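Local coordinates for Mll2253 protein (Mesorhizobium loti, PDB 3Q63) that is of unknown function but belongs to the AHA1 family, whose Bet v 1-like fold often encloses a ligand-binding cavity, at residues W25-Q30 / Q137-T142. Residues are numbered along the deposited sequence; the frame is centred on the assembly and turned at random.
Sequences WRALTQ and QLLDRT
Ala27 meets Leu138 and Leu139 where the end of helix 21-29 lies against the last turn of helix 118-141. The nearest pair of CA atoms, those of Ala27 and Leu139, is 7.8 Å apart, and at this separation the one methyl of Ala27 meets the branch ends of the leucines. Both segments are finishing: Gln30 and Thr142 are the first residues to leave helical backbone angles, and Gln30 occupies the N-cap position before helix 31-37.

The touching is done by three methyl groups. Ala27 CB points at the opposing helix and lies 4.1 Å from Leu139 CD2 and 4.4 Å from Leu138 CD2, so one methyl faces a branch from each of two consecutive leucines. They arrive differently. Leu138 CB is directed toward helix 21-29, whereas Leu139 starts off obliquely; with CG anti to its carbonyl carbon (chi1 -67°), its CD2 branch still reaches Ala27. Leu139 also touches Lys23 of helix 21-29 and His19, and Leu138 touches Glu36 and Trp37 of helix 31-37, so the leucines reach beyond Ala27.

At each helix end a threonine hydroxyl bonds back to the carbonyl four residues earlier. Thr29 OG1 donates to Trp25 O at 2.8 Å, from 37° above the carbonyl plane. Thr142 OG1 likewise donates to Leu138 O at 2.9 Å. Ala27 O accepts a hydrogen bond from Trp37 NE1.

With 84 Å² buried and three buried residues in touch, the direct contact is small and apolar, held by van der Waals packing and burial of methyl groups, joining the N-terminal helix to the long C-terminal helix of this helix-grip fold.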
# COMPACT_ATOMS: atom_id res chain seq x y z
N TRP B 25 -17.87 9.57 -11.61
CA TRP B 25 -18.30 9.93 -10.27
C TRP B 25 -18.60 8.72 -9.40
O TRP B 25 -18.22 8.68 -8.22
CB TRP B 25 -19.53 10.84 -10.31
CG TRP B 25 -20.00 11.25 -8.93
CD1 TRP B 25 -21.06 10.74 -8.24
CD2 TRP B 25 -19.39 12.22 -8.07
NE1 TRP B 25 -21.16 11.34 -7.01
CE2 TRP B 25 -20.15 12.26 -6.88
CE3 TRP B 25 -18.28 13.07 -8.20
CZ2 TRP B 25 -19.83 13.11 -5.82
CZ3 TRP B 25 -17.97 13.92 -7.13
CH2 TRP B 25 -18.74 13.93 -5.96
N ARG B 26 -19.28 7.73 -9.97
CA ARG B 26 -19.62 6.51 -9.23
C ARG B 26 -18.37 5.74 -8.83
O ARG B 26 -18.26 5.27 -7.70
CB ARG B 26 -20.54 5.62 -10.07
CG ARG B 26 -22.01 6.00 -9.96
CD ARG B 26 -22.90 5.07 -10.76
NE ARG B 26 -23.02 5.49 -12.16
CZ ARG B 26 -23.60 6.62 -12.55
NH1 ARG B 26 -24.11 7.46 -11.66
NH2 ARG B 26 -23.66 6.92 -13.84
N ALA B 27 -17.42 5.63 -9.75
CA ALA B 27 -16.18 4.91 -9.46
C ALA B 27 -15.39 5.60 -8.35
O ALA B 27 -14.60 4.96 -7.65
CB ALA B 27 -15.33 4.80 -10.73
N LEU B 28 -15.60 6.90 -8.17
CA LEU B 28 -14.89 7.66 -7.14
C LEU B 28 -15.62 7.72 -5.80
O LEU B 28 -15.02 8.05 -4.78
CB LEU B 28 -14.66 9.10 -7.62
CG LEU B 28 -13.74 9.32 -8.83
CD1 LEU B 28 -13.86 10.74 -9.33
CD2 LEU B 28 -12.31 8.99 -8.44
N THR B 29 -16.91 7.39 -5.80
CA THR B 29 -17.72 7.46 -4.60
C THR B 29 -18.36 6.14 -4.14
O THR B 29 -19.02 6.11 -3.11
CB THR B 29 -18.85 8.49 -4.79
OG1 THR B 29 -19.64 8.12 -5.93
CG2 THR B 29 -18.26 9.88 -5.02
N GLN B 30 -18.17 5.07 -4.89
CA GLN B 30 -18.74 3.77 -4.53
C GLN B 30 -17.66 2.90 -3.91
O GLN B 30 -16.68 2.55 -4.57
CB GLN B 30 -19.29 3.08 -5.77
CG GLN B 30 -20.43 3.82 -6.43
CD GLN B 30 -21.76 3.26 -6.04
OE1 GLN B 30 -22.16 3.32 -4.87
NE2 GLN B 30 -22.47 2.69 -7.01
N GLN B 137 -8.94 1.50 -16.38
CA GLN B 137 -9.08 0.08 -16.72
C GLN B 137 -10.44 -0.41 -16.24
O GLN B 137 -11.14 -1.13 -16.94
CB GLN B 137 -7.96 -0.72 -16.05
CG GLN B 137 -8.16 -2.22 -16.08
CD GLN B 137 -7.04 -2.98 -15.37
OE1 GLN B 137 -6.71 -2.70 -14.22
NE2 GLN B 137 -6.47 -3.97 -16.06
N LEU B 138 -10.81 -0.02 -15.02
CA LEU B 138 -12.08 -0.40 -14.43
C LEU B 138 -13.25 0.12 -15.28
O LEU B 138 -14.17 -0.63 -15.61
CB LEU B 138 -12.20 0.15 -13.01
CG LEU B 138 -13.56 -0.01 -12.33
CD1 LEU B 138 -13.84 -1.48 -12.10
CD2 LEU B 138 -13.56 0.75 -11.00
N LEU B 139 -13.20 1.41 -15.62
CA LEU B 139 -14.25 2.03 -16.42
C LEU B 139 -14.43 1.35 -17.78
O LEU B 139 -15.54 1.28 -18.30
CB LEU B 139 -13.96 3.53 -16.60
CG LEU B 139 -14.04 4.38 -15.32
CD1 LEU B 139 -13.70 5.85 -15.62
CD2 LEU B 139 -15.46 4.29 -14.76
N ASP B 140 -13.34 0.83 -18.34
CA ASP B 140 -13.39 0.13 -19.62
C ASP B 140 -13.94 -1.29 -19.52
O ASP B 140 -14.72 -1.72 -20.37
CB ASP B 140 -12.01 0.07 -20.29
CG ASP B 140 -11.58 1.41 -20.87
OD1 ASP B 140 -12.46 2.25 -21.17
OD2 ASP B 140 -10.36 1.61 -21.04
N ARG B 141 -13.54 -2.03 -18.49
CA ARG B 141 -14.02 -3.40 -18.36
C ARG B 141 -15.47 -3.46 -17.88
O ARG B 141 -16.11 -4.50 -17.98
CB ARG B 141 -13.15 -4.21 -17.41
CG ARG B 141 -13.34 -3.89 -15.95
CD ARG B 141 -12.82 -5.03 -15.09
NE ARG B 141 -11.47 -5.44 -15.48
CZ ARG B 141 -10.36 -4.75 -15.21
NH1 ARG B 141 -10.43 -3.61 -14.54
NH2 ARG B 141 -9.18 -5.22 -15.60
N THR B 142 -15.97 -2.35 -17.35
CA THR B 142 -17.35 -2.30 -16.88
C THR B 142 -18.21 -1.59 -17.90
O THR B 142 -19.37 -1.27 -17.64
CB THR B 142 -17.46 -1.57 -15.52
OG1 THR B 142 -17.03 -0.21 -15.66
CG2 THR B 142 -16.61 -2.27 -14.48